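Local atomic coordinates of cytidine deaminase (PDB entry 3R2N), a protein that probably catalyses the zinc-dependent hydrolytic deamination of cytidine and deoxycytidine to the corresponding uridines in pyrimidine salvage. Residues G37-N40 and L44-G47; V48-A53 and E62-S67; S67-T72 and Y101-P106; L108-P113 and Q117-L122. One frame throughout, in Å; residues are numbered along the deposited sequence.

Contact 1 (G37-N40 and L44-G47); sequences GFVN and LITG
Gly37 and Ile45 face each other as an antiparallel hydrogen-bonded pair and exchange two backbone bonds. Gly37 N donates to Ile45 O at 2.8 Å, and Ile45 N returns a bond to Gly37 O at 2.9 Å. Gly37 O is also approached by the CA of Leu44, 3.2 Å away, in a CA-H...O contact that supplements the second bond. One residue further on, Phe38 and Leu44 make the non-hydrogen-bonded pair, their CA atoms 4.7 Å apart. Here CE1 of the Phe38 ring meets Leu44 CD1 at 4.0 Å, the methyl lying obliquely to the ring.

On the other face of the sheet Ile45 takes part through its longer branch. CG1 sits between the backbone N and the carbonyl carbon (chi1 60°), and with the chain extended beyond it (chi2 -179°) CD1 reaches Val39 CG2 at 3.8 Å. The two side chains meet at about a right angle, and Val39 is turned toward the partner strand where the pairing ends. The short strand segments diverge from strict antiparallel, with 139° between their directions, as in a twisted hairpin.

This hairpin joins strands 34-39 and 44-48, the latter an outermost strand within the chain. Phe38 and Leu44 look onto helix 10-21, touching Leu13 and Ala16 respectively. Val39 and Ile45 lie under helix 61-71, where both reach Leu69 and Ile45 also meets Met65. On its remaining side strand 34-39 pairs with strand 77-83, through backbone bonds of Phe38 to Val78 and Ala79.

Contact 2 (V48-A53 and E62-S67); sequences VNVENA and ECSMIS. With EDO (1,2-ethanediol), chain L.
Ser64 and Val48 meet through one polar contact: the hydroxyl OG of Ser64 lies 2.7 Å from the carbonyl oxygen of Val48, close enough for a hydrogen bond. Ser64 OG stands anti to the carbonyl carbon of Ser64 (chi1 -70°), which sends the hydroxyl from the helix toward the chain leaving strand 44-48. The proton is not committed, because Ser64 OG is also hydrogen-bonded to Ser67 OG of the second subunit. The reciprocal pair, Ser67 with Ser64 of that subunit, forms as well, and Ser67 OG has a weak bond at 3.4 Å to Cys63 O within its own helix, again with its proton not settled.

Van der Waals contact is slight: the methyl CG2 of Val50 approaches Ser64 OG at 4.3 Å. Both valines find further packing in the second subunit, Val48 on Tyr70 and Val50 on His103, placing the contact at a subunit interface of the tetramer.

The helix concerned, 61-71, starts directly after the zinc ligand Cys60, and Glu62 occupies the position two residues beyond that ligand, as in the zinc-binding motif of cytidine deaminases.

Ligand contacts involve this carboxylate, turned by a bend at chi2 (92°): O1 of a 1,2-ethanediol, probably from the crystallisation liquor, donates to Glu62 OE1 at 2.9 Å. The diol is also hydrogen-bonded to the backbone N of Cys93, another zinc ligand.

Contact 3 (S67-T72 and Y101-P106); sequences SALYAT and YEHGGP
Leu69 and His103 mark the closest backbone approach of the two helical segments, yet their CA atoms are 8.9 Å apart, leaving side chains to bridge the distance. His103 points toward the helix of Leu69, its CG anti to the carbonyl carbon (chi1 -52°), and presents ND1 to the hydroxyl of Tyr70. The Tyr70 OH to His103 ND1 distance of 2.9 Å makes this a hydrogen bond in which either group could be the donor. ND1 lies at the edge of the tyrosine ring and in its plane, while the hydroxyl lies at the edge of the imidazole, near the plane of that ring. The rings are set obliquely, planes at 70° and centroids 5.2 Å apart. Beside this polar link the methyl CD2 of Leu69 touches His103 CB at 3.8 Å.

Tyr70 also meets the ring of Tyr25 of the second subunit, and Glu102 bonds to the hydroxyls of Tyr25 and Tyr28 of that subunit. The contact joins the far ends of helices 61-71 and 94-104. Their other ends carry the zinc ligands, Cys60 just before the first and Cys93 and Cys96 around the start of the second, the helix pair characteristic of the cytidine deaminase fold.

Contact 4 (L108-P113 and Q117-L122); sequences LKIMTP and QTMAQL
Ile110 and Gln117 form the hydrogen-bonded pair of a beta hairpin, strands 109-112 and 115-118, whose second strand runs straight into helix 119-122. Ile110 N donates to Gln117 O at 2.8 Å, almost linearly (177° at the hydrogen) and along the C=O axis. The return bond from Gln117 N to Ile110 O measures 2.9 Å. A third bond, Met119 N to Leu108 O at 3.0 Å, is more bent (140°), and it ties the first residue of the helix to the chain just before the strand.

The turn into the helix is held by a capping box. Thr118, the N-cap, gives its backbone N to Gln121 OE1 at 2.6 Å, and its OG1 accepts weakly from Gln121 N. Thr118 OG1 also donates to Gln121 OE1 from above the amide plane, so two donors of Thr118 hold that oxygen.

Side chains of Leu108, Ile110, Met119 and Leu122 pack between strand and helix. Met119, bent at both chi2 and chi3, curls so that its sulfur meets Ile110: SD lies 3.6 Å from CG1 of that residue. Met119 CG rests alongside Leu108, 3.8 Å from Leu108 CB. Leu122, a turn later, brings CD1 to Ile110 CB at 3.8 Å. Toward the hairpin turn, Thr112 CG2 touches the aliphatic part of Gln117.

Strand 109-112 runs parallel to strand 77-83, with backbone bonds from Lys109 to Val78 and Val80. Leu108 and Ile110 reach Leu100 of helix 94-104, Met119 touches Arg97 and Tyr101 of the same helix, and on the opposite face Lys109 and Met111 meet Trp10 of helix 10-21.

The four contacts follow one another along the chain, each closing before the next opens, though contacts 2 and 3 share Ser67. Contacts 1 and 4 are hairpins at the two ends of one mixed sheet, with centres about 15 Å apart and strand 77-83 between them. Helix 61-71 links contacts 1, 2 and 3: Ile45 CD1 lies 3.5 Å from Leu69 CA, and Ile66 CD1 is 3.5 Å from His103 CD2. Contact 3 adjoins contact 4 through Pro106 O and Ala120 N. Contacts 2 and 3 both touch the second subunit, so the helices whose N-terminal ends carry or adjoin the zinc ligands also form part of the tetramer interface.

Contact 1 (G37-N40 and L44-G47)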
loop_
_atom_site.group_PDB
_atom_site.type_symbol
_atom_site.label_atom_id
_atom_site.label_comp_id
_atom_site.label_asym_id
_atom_site.label_seq_id
_atom_site.Cartn_x
_atom_site.Cartn_y
_atom_site.Cartn_z
ATOM N N GLY D 37 -18.366 5.650 -11.093
ATOM C CA GLY D 37 -17.891 6.978 -11.419
ATOM C C GLY D 37 -18.337 7.383 -12.807
ATOM O O GLY D 37 -18.472 6.539 -13.683
ATOM N N PHE D 38 -18.604 8.676 -12.991
ATOM C CA PHE D 38 -18.687 9.264 -14.329
ATOM C C PHE D 38 -17.367 9.907 -14.699
ATOM O O PHE D 38 -16.761 10.614 -13.895
ATOM C CB PHE D 38 -19.789 10.296 -14.390
ATOM C CG PHE D 38 -21.160 9.708 -14.483
ATOM C CD1 PHE D 38 -21.461 8.764 -15.463
ATOM C CD2 PHE D 38 -22.169 10.119 -13.613
ATOM C CE1 PHE D 38 -22.759 8.220 -15.583
ATOM C CE2 PHE D 38 -23.469 9.586 -13.725
ATOM C CZ PHE D 38 -23.750 8.616 -14.711
ATOM N N VAL D 39 -16.906 9.644 -15.913
ATOM C CA VAL D 39 -15.670 10.266 -16.402
ATOM C C VAL D 39 -16.094 11.544 -17.147
ATOM O O VAL D 39 -17.296 11.745 -17.397
ATOM C CB VAL D 39 -14.849 9.282 -17.270
ATOM C CG1 VAL D 39 -13.467 9.777 -17.446
ATOM C CG2 VAL D 39 -14.785 7.920 -16.584
ATOM N N ASN D 40 -15.135 12.420 -17.449
ATOM C CA ASN D 40 -15.412 13.694 -18.108
ATOM C C ASN D 40 -15.891 13.577 -19.561
ATOM O O ASN D 40 -16.318 14.578 -20.145
ATOM C CB ASN D 40 -14.227 14.670 -17.986
ATOM C CG ASN D 40 -12.954 14.136 -18.618
ATOM O OD1 ASN D 40 -12.845 12.934 -18.911
ATOM N ND2 ASN D 40 -11.969 15.024 -18.821
ATOM N N LEU D 44 -19.420 5.605 -17.682
ATOM C CA LEU D 44 -19.540 5.058 -16.345
ATOM C C LEU D 44 -18.461 4.012 -16.131
ATOM O O LEU D 44 -18.353 3.072 -16.909
ATOM C CB LEU D 44 -20.911 4.408 -16.170
ATOM C CG LEU D 44 -21.488 4.452 -14.751
ATOM C CD1 LEU D 44 -23.005 4.279 -14.811
ATOM C CD2 LEU D 44 -20.878 3.437 -13.800
ATOM N N ILE D 45 -17.663 4.180 -15.084
ATOM C CA ILE D 45 -16.756 3.138 -14.659
ATOM C C ILE D 45 -17.069 2.653 -13.247
ATOM O O ILE D 45 -17.815 3.303 -12.528
ATOM C CB ILE D 45 -15.266 3.506 -14.870
ATOM C CG1 ILE D 45 -14.866 4.768 -14.087
ATOM C CG2 ILE D 45 -14.998 3.622 -16.381
ATOM C CD1 ILE D 45 -13.390 5.171 -14.286
ATOM N N THR D 46 -16.546 1.482 -12.880
ATOM C CA THR D 46 -16.833 0.860 -11.578
ATOM C C THR D 46 -15.575 0.187 -11.046
ATOM O O THR D 46 -14.573 0.093 -11.753
ATOM C CB THR D 46 -17.869 -0.241 -11.691
ATOM O OG1 THR D 46 -17.290 -1.337 -12.429
ATOM C CG2 THR D 46 -19.144 0.247 -12.376
ATOM N N GLY D 47 -15.653 -0.285 -9.799
ATOM C CA GLY D 47 -14.543 -0.950 -9.115
ATOM C C GLY D 47 -15.107 -1.655 -7.893
ATOM O O GLY D 47 -16.128 -1.216 -7.338
#

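Contact 2 (V48-A53 and E62-S67)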
loop_
_atom_site.group_PDB
_atom_site.type_symbol
_atom_site.label_atom_id
_atom_site.label_comp_id
_atom_site.label_asym_id
_atom_site.label_seq_id
_atom_site.Cartn_x
_atom_site.Cartn_y
_atom_site.Cartn_z
ATOM N N VAL D 48 -14.470 -2.759 -7.511
ATOM C CA VAL D 48 -14.825 -3.513 -6.312
ATOM C C VAL D 48 -13.577 -3.697 -5.475
ATOM O O VAL D 48 -12.440 -3.691 -6.014
ATOM C CB VAL D 48 -15.371 -4.924 -6.645
ATOM C CG1 VAL D 48 -16.667 -4.814 -7.438
ATOM C CG2 VAL D 48 -14.322 -5.754 -7.410
ATOM N N ASN D 49 -13.755 -3.863 -4.170
ATOM C CA ASN D 49 -12.586 -4.085 -3.337
ATOM C C ASN D 49 -12.058 -5.471 -3.537
ATOM O O ASN D 49 -12.838 -6.383 -3.764
ATOM C CB ASN D 49 -12.812 -3.783 -1.858
ATOM C CG ASN D 49 -13.981 -4.565 -1.230
ATOM O OD1 ASN D 49 -15.016 -4.887 -1.870
ATOM N ND2 ASN D 49 -13.851 -4.788 0.078
ATOM N N VAL D 50 -10.732 -5.617 -3.453
ATOM C CA VAL D 50 -10.090 -6.933 -3.536
ATOM C C VAL D 50 -9.092 -7.210 -2.372
ATOM O O VAL D 50 -7.960 -6.685 -2.340
ATOM C CB VAL D 50 -9.450 -7.162 -4.926
ATOM C CG1 VAL D 50 -9.000 -8.597 -5.077
ATOM C CG2 VAL D 50 -10.461 -6.822 -6.046
ATOM N N GLU D 51 -9.517 -8.034 -1.414
ATOM C CA GLU D 51 -8.705 -8.251 -0.226
ATOM C C GLU D 51 -7.572 -9.252 -0.451
ATOM O O GLU D 51 -7.514 -9.917 -1.481
ATOM C CB GLU D 51 -9.582 -8.608 0.989
ATOM C CG GLU D 51 -10.494 -7.451 1.340
ATOM C CD GLU D 51 -11.347 -7.643 2.580
ATOM O OE1 GLU D 51 -11.596 -8.797 3.005
ATOM O OE2 GLU D 51 -11.787 -6.612 3.129
ATOM N N ASN D 52 -6.665 -9.338 0.505
ATOM C CA ASN D 52 -5.544 -10.279 0.411
ATOM C C ASN D 52 -5.186 -10.781 1.807
ATOM O O ASN D 52 -5.488 -10.116 2.814
ATOM C CB ASN D 52 -4.338 -9.624 -0.270
ATOM C CG ASN D 52 -3.196 -10.606 -0.540
ATOM O OD1 ASN D 52 -2.352 -10.864 0.333
ATOM N ND2 ASN D 52 -3.143 -11.126 -1.761
ATOM N N ALA D 53 -4.590 -11.967 1.853
ATOM C CA ALA D 53 -4.192 -12.601 3.101
ATOM C C ALA D 53 -3.319 -11.650 3.923
ATOM O O ALA D 53 -3.491 -11.541 5.139
ATOM C CB ALA D 53 -3.457 -13.915 2.815
ATOM N N GLU D 62 -12.186 2.005 -4.911
ATOM C CA GLU D 62 -11.752 3.214 -5.634
ATOM C C GLU D 62 -10.463 2.973 -6.436
ATOM O O GLU D 62 -10.350 3.474 -7.555
ATOM C CB GLU D 62 -11.586 4.422 -4.687
ATOM C CG GLU D 62 -12.848 4.789 -3.885
ATOM C CD GLU D 62 -12.885 4.098 -2.539
ATOM O OE1 GLU D 62 -12.795 2.845 -2.500
ATOM O OE2 GLU D 62 -12.973 4.798 -1.508
ATOM N N CYS D 63 -9.514 2.227 -5.852
ATOM C CA CYS D 63 -8.314 1.699 -6.580
ATOM C C CYS D 63 -8.727 0.944 -7.864
ATOM O O CYS D 63 -8.155 1.181 -8.944
ATOM C CB CYS D 63 -7.500 0.738 -5.711
ATOM S SG CYS D 63 -6.761 1.453 -4.204
ATOM N N SER D 64 -9.730 0.049 -7.741
ATOM C CA SER D 64 -10.068 -0.791 -8.864
ATOM C C SER D 64 -10.601 0.083 -9.971
ATOM O O SER D 64 -10.229 -0.088 -11.136
ATOM C CB SER D 64 -11.050 -1.895 -8.503
ATOM O OG SER D 64 -10.433 -2.854 -7.688
ATOM N N MET D 65 -11.384 1.071 -9.567
ATOM C CA MET D 65 -12.010 2.012 -10.484
ATOM C C MET D 65 -11.003 2.885 -11.196
ATOM O O MET D 65 -11.118 3.112 -12.394
ATOM C CB MET D 65 -13.038 2.884 -9.745
ATOM C CG MET D 65 -13.643 3.934 -10.653
ATOM S SD MET D 65 -14.751 5.049 -9.782
ATOM C CE MET D 65 -13.598 5.863 -8.676
ATOM N N ILE D 66 -10.020 3.371 -10.449
ATOM C CA ILE D 66 -8.878 4.070 -11.035
ATOM C C ILE D 66 -8.197 3.228 -12.126
ATOM O O ILE D 66 -7.993 3.705 -13.238
ATOM C CB ILE D 66 -7.918 4.632 -9.947
ATOM C CG1 ILE D 66 -8.596 5.796 -9.181
ATOM C CG2 ILE D 66 -6.589 5.091 -10.534
ATOM C CD1 ILE D 66 -9.087 6.951 -10.069
ATOM N N SER D 67 -7.904 1.965 -11.844
ATOM C CA SER D 67 -7.374 1.051 -12.888
ATOM C C SER D 67 -8.281 0.930 -14.113
ATOM O O SER D 67 -7.789 0.754 -15.233
ATOM C CB SER D 67 -7.151 -0.343 -12.321
ATOM O OG SER D 67 -6.212 -0.250 -11.276
HETATM C C1 EDO L . -13.988 2.776 1.271
HETATM O O1 EDO L . -14.160 2.226 -0.051
HETATM C C2 EDO L . -12.495 2.929 1.536
HETATM O O2 EDO L . -11.893 3.724 0.490
#

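Contact 3 (S67-T72 and Y101-P106)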
loop_
_atom_site.group_PDB
_atom_site.type_symbol
_atom_site.label_atom_id
_atom_site.label_comp_id
_atom_site.label_asym_id
_atom_site.label_seq_id
_atom_site.Cartn_x
_atom_site.Cartn_y
_atom_site.Cartn_z
ATOM N N SER D 67 -7.904 1.965 -11.844
ATOM C CA SER D 67 -7.374 1.051 -12.888
ATOM C C SER D 67 -8.281 0.930 -14.113
ATOM O O SER D 67 -7.789 0.754 -15.233
ATOM C CB SER D 67 -7.151 -0.343 -12.321
ATOM O OG SER D 67 -6.212 -0.250 -11.276
ATOM N N ALA D 68 -9.601 0.989 -13.892
ATOM C CA ALA D 68 -10.535 0.910 -14.997
ATOM C C ALA D 68 -10.484 2.218 -15.812
ATOM O O ALA D 68 -10.540 2.199 -17.042
ATOM C CB ALA D 68 -11.966 0.584 -14.486
ATOM N N LEU D 69 -10.331 3.347 -15.114
ATOM C CA LEU D 69 -10.219 4.650 -15.755
ATOM C C LEU D 69 -9.130 4.639 -16.838
ATOM O O LEU D 69 -9.379 5.093 -17.972
ATOM C CB LEU D 69 -9.916 5.718 -14.713
ATOM C CG LEU D 69 -9.577 7.129 -15.186
ATOM C CD1 LEU D 69 -10.778 7.795 -15.890
ATOM C CD2 LEU D 69 -9.098 7.929 -13.995
ATOM N N TYR D 70 -7.943 4.141 -16.473
ATOM C CA TYR D 70 -6.824 4.016 -17.401
ATOM C C TYR D 70 -7.011 2.879 -18.404
ATOM O O TYR D 70 -6.720 3.066 -19.582
ATOM C CB TYR D 70 -5.463 4.017 -16.664
ATOM C CG TYR D 70 -5.257 5.418 -16.142
ATOM C CD1 TYR D 70 -4.776 6.440 -16.998
ATOM C CD2 TYR D 70 -5.661 5.778 -14.835
ATOM C CE1 TYR D 70 -4.653 7.757 -16.557
ATOM C CE2 TYR D 70 -5.532 7.094 -14.391
ATOM C CZ TYR D 70 -5.046 8.076 -15.253
ATOM O OH TYR D 70 -4.931 9.385 -14.828
ATOM N N ALA D 71 -7.585 1.754 -17.963
ATOM C CA ALA D 71 -7.804 0.612 -18.854
ATOM C C ALA D 71 -8.682 1.025 -20.051
ATOM O O ALA D 71 -8.414 0.607 -21.155
ATOM C CB ALA D 71 -8.408 -0.578 -18.107
ATOM N N THR D 72 -9.659 1.909 -19.815
ATOM C CA THR D 72 -10.538 2.402 -20.856
ATOM C C THR D 72 -10.104 3.733 -21.507
ATOM O O THR D 72 -10.904 4.366 -22.192
ATOM C CB THR D 72 -12.021 2.515 -20.343
ATOM O OG1 THR D 72 -12.072 3.390 -19.221
ATOM C CG2 THR D 72 -12.609 1.129 -19.942
ATOM N N TYR D 101 -8.155 12.494 -5.863
ATOM C CA TYR D 101 -7.692 13.844 -6.032
ATOM C C TYR D 101 -6.827 13.880 -7.261
ATOM O O TYR D 101 -6.993 14.746 -8.114
ATOM C CB TYR D 101 -6.861 14.328 -4.834
ATOM C CG TYR D 101 -6.668 15.831 -4.879
ATOM C CD1 TYR D 101 -7.673 16.686 -4.407
ATOM C CD2 TYR D 101 -5.511 16.406 -5.418
ATOM C CE1 TYR D 101 -7.526 18.072 -4.443
ATOM C CE2 TYR D 101 -5.355 17.802 -5.469
ATOM C CZ TYR D 101 -6.377 18.626 -4.970
ATOM O OH TYR D 101 -6.274 20.016 -4.997
ATOM N N GLU D 102 -5.891 12.948 -7.338
ATOM C CA GLU D 102 -4.965 12.925 -8.441
ATOM C C GLU D 102 -5.683 12.755 -9.825
ATOM O O GLU D 102 -5.205 13.280 -10.820
ATOM C CB GLU D 102 -3.852 11.900 -8.189
ATOM C CG GLU D 102 -2.914 11.783 -9.350
ATOM C CD GLU D 102 -1.457 11.699 -8.979
ATOM O OE1 GLU D 102 -1.111 11.749 -7.785
ATOM O OE2 GLU D 102 -0.632 11.582 -9.900
ATOM N N HIS D 103 -6.844 12.097 -9.869
ATOM C CA HIS D 103 -7.509 11.810 -11.141
ATOM C C HIS D 103 -8.793 12.572 -11.385
ATOM O O HIS D 103 -9.381 12.437 -12.457
ATOM C CB HIS D 103 -7.735 10.306 -11.309
ATOM C CG HIS D 103 -6.484 9.516 -11.105
ATOM N ND1 HIS D 103 -5.452 9.529 -12.012
ATOM C CD2 HIS D 103 -6.052 8.779 -10.055
ATOM C CE1 HIS D 103 -4.449 8.801 -11.546
ATOM N NE2 HIS D 103 -4.782 8.349 -10.352
ATOM N N GLY D 104 -9.211 13.382 -10.418
ATOM C CA GLY D 104 -10.434 14.162 -10.550
ATOM C C GLY D 104 -10.229 15.615 -10.168
ATOM O O GLY D 104 -11.055 16.477 -10.542
ATOM N N GLY D 105 -9.149 15.883 -9.412
ATOM C CA GLY D 105 -8.860 17.220 -8.917
ATOM C C GLY D 105 -9.848 17.697 -7.860
ATOM O O GLY D 105 -10.735 16.937 -7.470
ATOM N N PRO D 106 -9.722 18.965 -7.404
ATOM C CA PRO D 106 -10.533 19.521 -6.297
ATOM C C PRO D 106 -12.043 19.605 -6.554
ATOM O O PRO D 106 -12.821 19.692 -5.618
ATOM C CB PRO D 106 -9.954 20.930 -6.100
ATOM C CG PRO D 106 -9.366 21.285 -7.443
ATOM C CD PRO D 106 -8.830 19.985 -7.995
#

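Contact 4 (L108-P113 and Q117-L122)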
loop_
_atom_site.group_PDB
_atom_site.type_symbol
_atom_site.label_atom_id
_atom_site.label_comp_id
_atom_site.label_asym_id
_atom_site.label_seq_id
_atom_site.Cartn_x
_atom_site.Cartn_y
_atom_site.Cartn_z
ATOM N N LEU D 108 -13.883 17.355 -8.208
ATOM C CA LEU D 108 -14.532 16.051 -8.256
ATOM C C LEU D 108 -15.643 15.985 -7.193
ATOM O O LEU D 108 -15.418 16.332 -6.032
ATOM C CB LEU D 108 -13.503 14.934 -8.054
ATOM C CG LEU D 108 -13.939 13.468 -7.864
ATOM C CD1 LEU D 108 -14.868 12.923 -8.954
ATOM C CD2 LEU D 108 -12.697 12.579 -7.719
ATOM N N LYS D 109 -16.830 15.547 -7.597
ATOM C CA LYS D 109 -17.904 15.313 -6.643
ATOM C C LYS D 109 -17.918 13.856 -6.117
ATOM O O LYS D 109 -17.863 12.882 -6.893
ATOM C CB LYS D 109 -19.266 15.701 -7.237
ATOM C CG LYS D 109 -19.298 17.103 -7.878
ATOM C CD LYS D 109 -20.740 17.602 -8.006
ATOM C CE LYS D 109 -20.970 18.552 -9.174
ATOM N NZ LYS D 109 -22.444 18.740 -9.365
ATOM N N ILE D 110 -17.981 13.737 -4.791
ATOM C CA ILE D 110 -18.144 12.456 -4.109
ATOM C C ILE D 110 -19.470 12.469 -3.367
ATOM O O ILE D 110 -19.761 13.422 -2.664
ATOM C CB ILE D 110 -17.033 12.256 -3.059
ATOM C CG1 ILE D 110 -15.628 12.471 -3.654
ATOM C CG2 ILE D 110 -17.183 10.937 -2.353
ATOM C CD1 ILE D 110 -15.294 11.638 -4.859
ATOM N N MET D 111 -20.274 11.425 -3.491
ATOM C CA MET D 111 -21.440 11.298 -2.595
ATOM C C MET D 111 -20.989 10.824 -1.195
ATOM O O MET D 111 -20.122 9.976 -1.069
ATOM C CB MET D 111 -22.505 10.374 -3.202
ATOM C CG MET D 111 -23.737 10.141 -2.335
ATOM S SD MET D 111 -24.639 11.646 -2.003
ATOM C CE MET D 111 -25.669 11.732 -3.477
ATOM N N THR D 112 -21.537 11.424 -0.151
ATOM C CA THR D 112 -21.171 11.105 1.237
ATOM C C THR D 112 -22.446 10.936 2.046
ATOM O O THR D 112 -23.497 11.422 1.623
ATOM C CB THR D 112 -20.322 12.220 1.922
ATOM O OG1 THR D 112 -21.188 13.214 2.514
ATOM C CG2 THR D 112 -19.352 12.860 0.958
ATOM N N PRO D 113 -22.370 10.224 3.196
ATOM C CA PRO D 113 -23.514 10.071 4.111
ATOM C C PRO D 113 -24.265 11.367 4.366
ATOM O O PRO D 113 -25.460 11.325 4.644
ATOM C CB PRO D 113 -22.850 9.601 5.409
ATOM C CG PRO D 113 -21.667 8.764 4.919
ATOM C CD PRO D 113 -21.253 9.333 3.573
ATOM N N GLN D 117 -20.070 16.158 -1.696
ATOM C CA GLN D 117 -18.969 17.018 -1.273
ATOM C C GLN D 117 -17.925 17.007 -2.372
ATOM O O GLN D 117 -17.886 16.070 -3.166
ATOM C CB GLN D 117 -18.344 16.497 0.029
ATOM C CG GLN D 117 -19.218 16.647 1.286
ATOM C CD GLN D 117 -19.033 17.994 1.932
ATOM O OE1 GLN D 117 -19.383 19.032 1.365
ATOM N NE2 GLN D 117 -18.459 17.992 3.119
ATOM N N THR D 118 -17.083 18.034 -2.437
ATOM C CA THR D 118 -16.026 18.031 -3.435
ATOM C C THR D 118 -14.750 17.518 -2.786
ATOM O O THR D 118 -14.645 17.503 -1.568
ATOM C CB THR D 118 -15.788 19.418 -4.056
ATOM O OG1 THR D 118 -15.189 20.256 -3.082
ATOM C CG2 THR D 118 -17.100 20.070 -4.541
ATOM N N MET D 119 -13.773 17.125 -3.602
ATOM C CA MET D 119 -12.461 16.726 -3.097
ATOM C C MET D 119 -11.692 17.833 -2.399
ATOM O O MET D 119 -10.853 17.556 -1.536
ATOM C CB MET D 119 -11.605 16.092 -4.191
ATOM C CG MET D 119 -12.063 14.696 -4.580
ATOM S SD MET D 119 -12.262 13.511 -3.203
ATOM C CE MET D 119 -10.629 13.715 -2.464
ATOM N N ALA D 120 -11.962 19.082 -2.771
ATOM C CA ALA D 120 -11.412 20.232 -2.051
ATOM C C ALA D 120 -11.856 20.205 -0.588
ATOM O O ALA D 120 -11.065 20.502 0.313
ATOM C CB ALA D 120 -11.847 21.566 -2.740
ATOM N N GLN D 121 -13.130 19.862 -0.373
ATOM C CA GLN D 121 -13.674 19.709 0.967
ATOM C C GLN D 121 -13.173 18.445 1.656
ATOM O O GLN D 121 -12.912 18.457 2.866
ATOM C CB GLN D 121 -15.204 19.726 0.941
ATOM C CG GLN D 121 -15.767 21.000 0.361
ATOM C CD GLN D 121 -17.220 20.878 -0.039
ATOM O OE1 GLN D 121 -17.586 20.062 -0.881
ATOM N NE2 GLN D 121 -18.064 21.716 0.554
ATOM N N LEU D 122 -13.043 17.360 0.898
ATOM C CA LEU D 122 -12.669 16.074 1.493
ATOM C C LEU D 122 -11.180 15.896 1.714
ATOM O O LEU D 122 -10.787 15.184 2.633
ATOM C CB LEU D 122 -13.261 14.889 0.720
ATOM C CG LEU D 122 -14.799 14.834 0.684
ATOM C CD1 LEU D 122 -15.217 13.581 -0.047
ATOM C CD2 LEU D 122 -15.416 14.871 2.085
#